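Putative large adhesion protein (Lap) involved in biofilm formation (Marinobacter hydrocarbonoclasticus ATCC 49840, PDB 6M8M) probably helps the bacterium adhere and build biofilms, its PA14 domain binding glucose through a calcium ion. Local coordinates at residues E41-Q47 against S111-K117; N53-V57 against E150-N154; L122-T128 against E164-T168. All blocks are in the same frame, centred on the assembly; numbering follows the deposited sequence.

Contact 1: E41-Q47 against S111-K117; sequences EYYAYAQ and SSDAIVK. With CA (calcium ion), chain D.
Residues Y43 and I115 form the middle hydrogen-bonded pair of an antiparallel ladder in the larger β-sheet of this PA14 domain, where strand 38-45 runs beside strand 113-122. Backbone bonds come in pairs at E41/K117, Y43/I115 and Y45/D113, the N of Y43 lying 2.9 Å from the O of I115. Between them, Y42/V116 and A44/A114 are non-hydrogen-bonded pairs that add CA-H...O contacts. The carbonyl oxygen of D113 takes two donors, the N of Y45 from above the carbonyl plane and the OG of S111 at 2.7 Å.

The CB atoms of Y43 and I115 meet on the face covered by helix 57-66. On the other, the Y42 ring, its CG anti to the backbone N (chi1 178°), reaches diagonally to A114, with OH 3.4 Å from CB. Water 2 joins this hydroxyl to the OG of S111.

At one end the side chains of E41 and K117 run alongside one another, their charged atoms too far apart for a salt bridge; water 1 donates to OE1 of E41 and accepts from NZ of K117. At the other end the strands open onto a calcium ion, bound by D113 through both carboxylate oxygens and by OE1 of Q47 at 2.3 Å. The OG of S112 ties these ligands together, accepting from the N of Q47 at 2.9 Å and donating to OD1 of D113 at 2.7 Å.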
loop_
_atom_site.group_PDB
_atom_site.type_symbol
_atom_site.label_atom_id
_atom_site.label_comp_id
_atom_site.label_asym_id
_atom_site.label_seq_id
_atom_site.Cartn_x
_atom_site.Cartn_y
_atom_site.Cartn_z
ATOM N N GLU A 41 7.470 3.320 -0.226
ATOM C CA GLU A 41 7.816 4.481 0.573
ATOM C C GLU A 41 7.071 4.412 1.891
ATOM O O GLU A 41 5.867 4.124 1.922
ATOM C CB GLU A 41 7.420 5.756 -0.166
ATOM C CG GLU A 41 8.250 5.991 -1.414
ATOM C CD GLU A 41 7.681 7.075 -2.304
ATOM O OE1 GLU A 41 7.977 8.261 -2.050
ATOM O OE2 GLU A 41 6.931 6.751 -3.251
ATOM N N TYR A 42 7.763 4.708 2.977
ATOM C CA TYR A 42 7.203 4.704 4.326
ATOM C C TYR A 42 7.311 6.111 4.895
ATOM O O TYR A 42 8.389 6.723 4.831
ATOM C CB TYR A 42 7.973 3.730 5.221
ATOM C CG TYR A 42 7.490 3.700 6.646
ATOM C CD1 TYR A 42 8.008 4.564 7.604
ATOM C CD2 TYR A 42 6.494 2.817 7.039
ATOM C CE1 TYR A 42 7.548 4.538 8.915
ATOM C CE2 TYR A 42 6.048 2.768 8.337
ATOM C CZ TYR A 42 6.562 3.638 9.265
ATOM O OH TYR A 42 6.101 3.550 10.550
ATOM N N TYR A 43 6.221 6.605 5.477
ATOM C CA TYR A 43 6.158 7.921 6.099
ATOM C C TYR A 43 5.707 7.771 7.544
ATOM O O TYR A 43 4.637 7.219 7.822
ATOM C CB TYR A 43 5.150 8.819 5.381
ATOM C CG TYR A 43 5.470 9.087 3.943
ATOM C CD1 TYR A 43 5.209 8.150 2.965
ATOM C CD2 TYR A 43 6.050 10.283 3.557
ATOM C CE1 TYR A 43 5.532 8.405 1.631
ATOM C CE2 TYR A 43 6.367 10.538 2.262
ATOM C CZ TYR A 43 6.117 9.606 1.304
ATOM O OH TYR A 43 6.476 9.935 0.010
ATOM N N ALA A 44 6.510 8.303 8.456
ATOM C CA ALA A 44 6.139 8.442 9.854
ATOM C C ALA A 44 5.270 9.682 9.994
ATOM O O ALA A 44 5.605 10.740 9.455
ATOM C CB ALA A 44 7.402 8.621 10.686
ATOM N N TYR A 45 4.137 9.553 10.659
ATOM C CA TYR A 45 3.240 10.681 10.890
ATOM C C TYR A 45 2.991 10.778 12.385
ATOM O O TYR A 45 2.599 9.794 13.015
ATOM C CB TYR A 45 1.939 10.471 10.130
ATOM C CG TYR A 45 0.900 11.565 10.310
ATOM C CD1 TYR A 45 0.081 11.590 11.427
ATOM C CD2 TYR A 45 0.710 12.542 9.351
ATOM C CE1 TYR A 45 -0.895 12.568 11.587
ATOM C CE2 TYR A 45 -0.263 13.521 9.506
ATOM C CZ TYR A 45 -1.065 13.515 10.618
ATOM O OH TYR A 45 -2.055 14.478 10.741
ATOM N N ALA A 46 3.240 11.957 12.946
ATOM C CA ALA A 46 3.121 12.203 14.381
ATOM C C ALA A 46 1.830 12.960 14.645
ATOM O O ALA A 46 1.738 14.162 14.380
ATOM C CB ALA A 46 4.323 13.008 14.875
ATOM N N GLN A 47 0.830 12.266 15.178
ATOM C CA GLN A 47 -0.417 12.931 15.523
ATOM C C GLN A 47 -0.129 13.968 16.598
ATOM O O GLN A 47 0.516 13.673 17.604
ATOM C CB GLN A 47 -1.425 11.902 16.030
ATOM C CG GLN A 47 -2.783 12.492 16.360
ATOM C CD GLN A 47 -3.835 11.431 16.544
ATOM O OE1 GLN A 47 -3.775 10.370 15.908
ATOM N NE2 GLN A 47 -4.837 11.711 17.365
ATOM N N SER A 111 6.592 6.580 15.360
ATOM C CA SER A 111 5.537 7.576 15.410
ATOM C C SER A 111 4.208 6.920 15.741
ATOM O O SER A 111 4.069 5.697 15.732
ATOM C CB SER A 111 5.429 8.323 14.082
ATOM O OG SER A 111 5.127 7.426 13.017
ATOM N N SER A 112 3.211 7.766 16.001
ATOM C CA SER A 112 1.878 7.291 16.352
ATOM C C SER A 112 1.172 6.647 15.169
ATOM O O SER A 112 0.438 5.664 15.339
ATOM C CB SER A 112 1.048 8.462 16.884
ATOM O OG SER A 112 0.901 9.484 15.914
ATOM N N ASP A 113 1.322 7.226 13.981
ATOM C CA ASP A 113 0.606 6.844 12.776
ATOM C C ASP A 113 1.638 6.555 11.691
ATOM O O ASP A 113 2.793 6.980 11.770
ATOM C CB ASP A 113 -0.325 7.964 12.300
ATOM C CG ASP A 113 -1.457 8.300 13.288
ATOM O OD1 ASP A 113 -1.193 8.517 14.498
ATOM O OD2 ASP A 113 -2.628 8.364 12.857
ATOM N N ALA A 114 1.216 5.897 10.617
ATOM C CA ALA A 114 2.165 5.543 9.568
ATOM C C ALA A 114 1.449 5.428 8.236
ATOM O O ALA A 114 0.284 5.043 8.170
ATOM C CB ALA A 114 2.864 4.231 9.900
ATOM N N ILE A 115 2.184 5.732 7.169
ATOM C CA ILE A 115 1.668 5.707 5.806
ATOM C C ILE A 115 2.630 4.897 4.953
ATOM O O ILE A 115 3.855 5.050 5.073
ATOM C CB ILE A 115 1.554 7.139 5.245
ATOM C CG1 ILE A 115 0.517 7.952 6.027
ATOM C CG2 ILE A 115 1.210 7.135 3.771
ATOM C CD1 ILE A 115 0.650 9.445 5.858
ATOM N N VAL A 116 2.079 4.067 4.062
ATOM C CA VAL A 116 2.870 3.349 3.067
ATOM C C VAL A 116 2.334 3.703 1.691
ATOM O O VAL A 116 1.114 3.722 1.474
ATOM C CB VAL A 116 2.796 1.826 3.287
ATOM C CG1 VAL A 116 3.531 1.080 2.180
ATOM C CG2 VAL A 116 3.335 1.463 4.647
ATOM N N LYS A 117 3.240 3.969 0.756
ATOM C CA LYS A 117 2.902 4.151 -0.646
ATOM C C LYS A 117 3.669 3.139 -1.467
ATOM O O LYS A 117 4.857 2.910 -1.228
ATOM C CB LYS A 117 3.243 5.562 -1.077
ATOM C CG LYS A 117 2.989 5.844 -2.533
ATOM C CD LYS A 117 3.183 7.327 -2.802
ATOM C CE LYS A 117 3.125 7.658 -4.270
ATOM N NZ LYS A 117 3.317 9.129 -4.450
HETATM CA CA CA D . -3.497 8.210 15.207
HETATM O O HOH W 1 5.899 9.919 -3.319
HETATM O O HOH W 2 6.904 5.519 12.152
HETATM O O HOH W 3 -5.367 7.373 16.576
#

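Contact 2: N53-V57 against E150-N154; sequences NLSNV and EYNGN. With CA (calcium ion), chain D.
The side-chain amides of N152 and N154 fasten the loop after strand 146-151 to the loop that leads into helix 57-66. N154 donates from ND2 to the carbonyl oxygen of L54 at 2.9 Å; the bond is fairly straight (160°), falls on a lone pair of that oxygen and keeps within the plane of the N154 amide. Its OD1 accepts from the indole NE1 of W180, so both ends of the amide are engaged and its rotation is fixed.

N152 plays the acceptor. Its OD1 accepts a hydrogen bond from the backbone N of V57 at 2.8 Å, the donor tilted from the carbonyl plane; the same amide lies across CG2 of V57, 3.5 Å from OD1. N56 holds the N-cap position, its own OD1 accepting from the N of Q59. Two asparagine oxygens, one from each segment, thus satisfy N-H groups at the start of the helix. Between the two amide anchors, CA of G153 makes a CA-H...O contact with the O of S55 at 3.4 Å.

Beyond L54, OD1 of N53 binds a calcium ion at 2.3 Å. N154 also touches D137 and Q182 of the glucose pocket. Neutral amide hydrogen bonding therefore links the calcium-binding loop to the margin of the sugar site, while N53 and E150 turn to the calcium ion and, in a salt bridge, to R140, which belong to neither segment.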
loop_
_atom_site.group_PDB
_atom_site.type_symbol
_atom_site.label_atom_id
_atom_site.label_comp_id
_atom_site.label_asym_id
_atom_site.label_seq_id
_atom_site.Cartn_x
_atom_site.Cartn_y
_atom_site.Cartn_z
ATOM N N ASN A 53 -5.552 12.884 13.694
ATOM C CA ASN A 53 -5.497 11.462 13.387
ATOM C C ASN A 53 -5.627 11.230 11.888
ATOM O O ASN A 53 -6.400 11.904 11.211
ATOM C CB ASN A 53 -6.647 10.770 14.110
ATOM C CG ASN A 53 -6.522 9.273 14.088
ATOM O OD1 ASN A 53 -5.421 8.729 13.984
ATOM N ND2 ASN A 53 -7.646 8.590 14.186
ATOM N N LEU A 54 -4.869 10.277 11.361
ATOM C CA LEU A 54 -5.067 9.883 9.974
ATOM C C LEU A 54 -6.414 9.197 9.843
ATOM O O LEU A 54 -6.729 8.276 10.599
ATOM C CB LEU A 54 -3.968 8.942 9.510
ATOM C CG LEU A 54 -2.581 9.579 9.443
ATOM C CD1 LEU A 54 -1.597 8.551 8.875
ATOM C CD2 LEU A 54 -2.549 10.849 8.611
ATOM N N SER A 55 -7.211 9.632 8.880
ATOM C CA SER A 55 -8.527 9.028 8.724
ATOM C C SER A 55 -9.084 9.043 7.309
ATOM O O SER A 55 -10.163 8.480 7.114
ATOM C CB SER A 55 -9.536 9.694 9.651
ATOM O OG SER A 55 -9.758 11.015 9.211
ATOM N N ASN A 56 -8.426 9.645 6.320
ATOM C CA ASN A 56 -8.975 9.622 4.972
ATOM C C ASN A 56 -7.870 9.759 3.939
ATOM O O ASN A 56 -6.758 10.212 4.227
ATOM C CB ASN A 56 -10.099 10.648 4.754
ATOM C CG ASN A 56 -9.630 12.065 4.893
ATOM O OD1 ASN A 56 -9.003 12.622 3.997
ATOM N ND2 ASN A 56 -9.970 12.690 6.018
ATOM N N VAL A 57 -8.208 9.342 2.722
ATOM C CA VAL A 57 -7.243 9.261 1.634
ATOM C C VAL A 57 -6.693 10.635 1.271
ATOM O O VAL A 57 -5.486 10.789 1.043
ATOM C CB VAL A 57 -7.874 8.580 0.404
ATOM C CG1 VAL A 57 -6.951 8.690 -0.810
ATOM C CG2 VAL A 57 -8.204 7.122 0.683
ATOM N N GLU A 150 -10.718 0.835 -2.675
ATOM C CA GLU A 150 -10.411 1.730 -1.563
ATOM C C GLU A 150 -11.243 1.362 -0.350
ATOM O O GLU A 150 -12.373 0.876 -0.467
ATOM C CB GLU A 150 -10.620 3.208 -1.899
ATOM C CG GLU A 150 -12.055 3.570 -2.099
ATOM C CD GLU A 150 -12.277 5.059 -2.302
ATOM O OE1 GLU A 150 -13.421 5.413 -2.661
ATOM O OE2 GLU A 150 -11.336 5.850 -2.126
ATOM N N TYR A 151 -10.695 1.652 0.814
ATOM C CA TYR A 151 -11.484 1.799 2.036
ATOM C C TYR A 151 -11.039 3.133 2.625
ATOM O O TYR A 151 -9.930 3.255 3.159
ATOM C CB TYR A 151 -11.320 0.690 3.038
ATOM C CG TYR A 151 -12.314 0.931 4.156
ATOM C CD1 TYR A 151 -13.642 0.559 4.013
ATOM C CD2 TYR A 151 -11.950 1.589 5.321
ATOM C CE1 TYR A 151 -14.576 0.813 5.020
ATOM C CE2 TYR A 151 -12.887 1.839 6.328
ATOM C CZ TYR A 151 -14.176 1.455 6.163
ATOM O OH TYR A 151 -15.071 1.725 7.176
ATOM N N ASN A 152 -11.885 4.143 2.465
ATOM C CA ASN A 152 -11.505 5.506 2.809
ATOM C C ASN A 152 -11.947 5.765 4.246
ATOM O O ASN A 152 -12.986 6.368 4.505
ATOM C CB ASN A 152 -12.122 6.492 1.823
ATOM C CG ASN A 152 -11.417 7.816 1.854
ATOM O OD1 ASN A 152 -10.732 8.128 2.831
ATOM N ND2 ASN A 152 -11.557 8.598 0.795
ATOM N N GLY A 153 -11.173 5.272 5.200
ATOM C CA GLY A 153 -11.526 5.396 6.599
ATOM C C GLY A 153 -10.678 4.469 7.446
ATOM O O GLY A 153 -9.815 3.724 6.955
ATOM N N ASN A 154 -10.916 4.543 8.747
ATOM C CA ASN A 154 -10.281 3.659 9.711
ATOM C C ASN A 154 -11.155 2.447 9.963
ATOM O O ASN A 154 -12.384 2.524 9.901
ATOM C CB ASN A 154 -9.987 4.438 10.985
ATOM C CG ASN A 154 -8.887 5.457 10.768
ATOM O OD1 ASN A 154 -7.970 5.224 9.975
ATOM N ND2 ASN A 154 -8.953 6.575 11.469
HETATM CA CA CA D . -3.497 8.210 15.207
HETATM O O HOH W 3 -5.367 7.373 16.576
#

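Contact 3: L122-T128 against E164-T168; sequences LELQAGT and EFTLT
T128 and T166 each hold OG1 anti to the carbonyl carbon (chi1 -56° and -63°), which brings the two hydroxyls together 2.8 Å apart in a hydrogen bond that either could donate. L167 has a similar first torsion (chi1 -58°), and its side chain points toward the loop 122-128. There CD1 approaches the carbonyl oxygen of Q125 at 3.4 Å and packs against CB of L124.

L167 is also held through its backbone. Its N donates to the O of G127 at 3.1 Å, approaching nearly along the C=O axis, and its carbonyl oxygen receives a bond from water 4, which in turn accepts from the N of G127. A direct bond and a water bridge therefore join the same two residues. Next to them T128 and T166 form an antiparallel non-hydrogen-bonded pair with their CA atoms only 4.2 Å apart, and CA-H...O contacts run both ways, from T166 to G127 and from T128 to the O of F165, the latter at 3.2 Å.

The inner side is apolar. CD1 of L122 sits 4.2 Å from both CE2 of F165 and CD2 of L167, and the methyl CD2 lies in the plane of the F165 ring at its edge. V143 also touches L122 and F165, while Y129 packs on L124, F165 and L167. The contact thus joins the loop that carries the chain from strand 113-122 of one sheet to strand 128-136 of the other to the end of the antiparallel strand pair 128-136/158-166, at one end of the PA14 β-sandwich.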
loop_
_atom_site.group_PDB
_atom_site.type_symbol
_atom_site.label_atom_id
_atom_site.label_comp_id
_atom_site.label_asym_id
_atom_site.label_seq_id
_atom_site.Cartn_x
_atom_site.Cartn_y
_atom_site.Cartn_z
ATOM N N LEU A 122 2.003 -2.206 -13.984
ATOM C CA LEU A 122 1.439 -3.546 -14.030
ATOM C C LEU A 122 2.000 -4.302 -15.226
ATOM O O LEU A 122 1.875 -3.860 -16.374
ATOM C CB LEU A 122 -0.078 -3.487 -14.168
ATOM C CG LEU A 122 -0.821 -2.896 -12.966
ATOM C CD1 LEU A 122 -2.297 -2.711 -13.258
ATOM C CD2 LEU A 122 -0.633 -3.774 -11.740
ATOM N N GLU A 123 2.567 -5.467 -14.966
ATOM C CA GLU A 123 3.150 -6.309 -16.009
ATOM C C GLU A 123 2.090 -7.320 -16.435
ATOM O O GLU A 123 2.176 -8.520 -16.174
ATOM C CB GLU A 123 4.416 -6.965 -15.487
ATOM C CG GLU A 123 5.534 -5.977 -15.178
ATOM C CD GLU A 123 6.164 -5.390 -16.431
ATOM O OE1 GLU A 123 6.917 -4.403 -16.311
ATOM O OE2 GLU A 123 5.921 -5.909 -17.547
ATOM N N LEU A 124 1.062 -6.799 -17.101
ATOM C CA LEU A 124 -0.113 -7.563 -17.469
ATOM C C LEU A 124 -0.427 -7.317 -18.930
ATOM O O LEU A 124 -0.309 -6.189 -19.406
ATOM C CB LEU A 124 -1.316 -7.116 -16.653
ATOM C CG LEU A 124 -1.209 -7.296 -15.141
ATOM C CD1 LEU A 124 -2.394 -6.660 -14.436
ATOM C CD2 LEU A 124 -1.110 -8.754 -14.785
ATOM N N GLN A 125 -0.862 -8.367 -19.606
ATOM C CA GLN A 125 -1.406 -8.243 -20.944
ATOM C C GLN A 125 -2.787 -7.583 -20.884
ATOM O O GLN A 125 -3.431 -7.491 -19.824
ATOM C CB GLN A 125 -1.530 -9.630 -21.567
ATOM C CG GLN A 125 -0.213 -10.346 -21.784
ATOM C CD GLN A 125 0.648 -9.630 -22.779
ATOM O OE1 GLN A 125 1.381 -8.714 -22.426
ATOM N NE2 GLN A 125 0.556 -10.034 -24.043
ATOM N N ALA A 126 -3.253 -7.114 -22.037
ATOM C CA ALA A 126 -4.609 -6.583 -22.137
ATOM C C ALA A 126 -5.589 -7.493 -21.408
ATOM O O ALA A 126 -5.546 -8.711 -21.552
ATOM C CB ALA A 126 -5.012 -6.461 -23.610
ATOM N N GLY A 127 -6.476 -6.903 -20.624
ATOM C CA GLY A 127 -7.422 -7.704 -19.878
ATOM C C GLY A 127 -8.184 -6.892 -18.862
ATOM O O GLY A 127 -8.034 -5.675 -18.755
ATOM N N THR A 128 -9.023 -7.619 -18.138
ATOM C CA THR A 128 -9.903 -7.100 -17.101
ATOM C C THR A 128 -9.502 -7.777 -15.802
ATOM O O THR A 128 -9.420 -9.005 -15.741
ATOM C CB THR A 128 -11.363 -7.393 -17.439
ATOM O OG1 THR A 128 -11.646 -6.851 -18.741
ATOM C CG2 THR A 128 -12.285 -6.825 -16.387
ATOM N N GLU A 164 -13.856 -4.227 -10.968
ATOM C CA GLU A 164 -13.186 -4.696 -12.168
ATOM C C GLU A 164 -12.691 -3.496 -12.958
ATOM O O GLU A 164 -13.356 -2.453 -13.011
ATOM C CB GLU A 164 -14.127 -5.559 -13.006
ATOM C CG GLU A 164 -14.494 -6.870 -12.321
ATOM C CD GLU A 164 -15.469 -7.728 -13.104
ATOM O OE1 GLU A 164 -15.489 -8.953 -12.895
ATOM O OE2 GLU A 164 -16.230 -7.177 -13.915
ATOM N N PHE A 165 -11.507 -3.623 -13.540
ATOM C CA PHE A 165 -10.954 -2.573 -14.380
ATOM C C PHE A 165 -10.351 -3.224 -15.612
ATOM O O PHE A 165 -9.785 -4.315 -15.532
ATOM C CB PHE A 165 -9.929 -1.698 -13.632
ATOM C CG PHE A 165 -8.736 -2.438 -13.112
ATOM C CD1 PHE A 165 -8.778 -3.074 -11.881
ATOM C CD2 PHE A 165 -7.546 -2.456 -13.818
ATOM C CE1 PHE A 165 -7.680 -3.737 -11.393
ATOM C CE2 PHE A 165 -6.437 -3.124 -13.316
ATOM C CZ PHE A 165 -6.507 -3.757 -12.105
ATOM N N THR A 166 -10.470 -2.547 -16.739
ATOM C CA THR A 166 -9.885 -3.012 -17.995
ATOM C C THR A 166 -8.759 -2.070 -18.362
ATOM O O THR A 166 -8.928 -0.849 -18.347
ATOM C CB THR A 166 -10.958 -3.076 -19.081
ATOM O OG1 THR A 166 -11.946 -4.038 -18.673
ATOM C CG2 THR A 166 -10.378 -3.480 -20.412
ATOM N N LEU A 167 -7.600 -2.627 -18.654
ATOM C CA LEU A 167 -6.462 -1.781 -18.993
ATOM C C LEU A 167 -6.792 -0.962 -20.233
ATOM O O LEU A 167 -7.418 -1.453 -21.170
ATOM C CB LEU A 167 -5.223 -2.635 -19.211
ATOM C CG LEU A 167 -4.817 -3.510 -18.023
ATOM C CD1 LEU A 167 -3.605 -4.369 -18.382
ATOM C CD2 LEU A 167 -4.522 -2.686 -16.791
ATOM N N THR A 168 -6.394 0.305 -20.211
ATOM C CA THR A 168 -6.772 1.270 -21.238
ATOM C C THR A 168 -5.538 2.014 -21.723
ATOM O O THR A 168 -4.686 2.409 -20.922
ATOM C CB THR A 168 -7.815 2.254 -20.667
ATOM O OG1 THR A 168 -8.977 1.526 -20.235
ATOM C CG2 THR A 168 -8.240 3.271 -21.707
HETATM O O HOH W 4 -6.990 -4.136 -21.790
#

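In the fold
Contacts 1 and 2 adjoin each other and share one calcium ion: Q47 and D113 of the first and N53 of the second bind it, the backbone of Q182 contributes another ligand, and L54 packs on I115. Contact 1 has the largest share of buried residues, a regular strand ladder with hydrophobic side chains turned toward helix 57-66. In contact 2 less is buried and there is no ladder; it relies on asparagine amides where loops meet. Contact 3 lies on the other side of the chain's centre, about 31 Å from contact 1 between centres. It is a surface contact of threonine hydroxyls, a water bridge and leucines, although strand 113-122 runs from contact 1 to it.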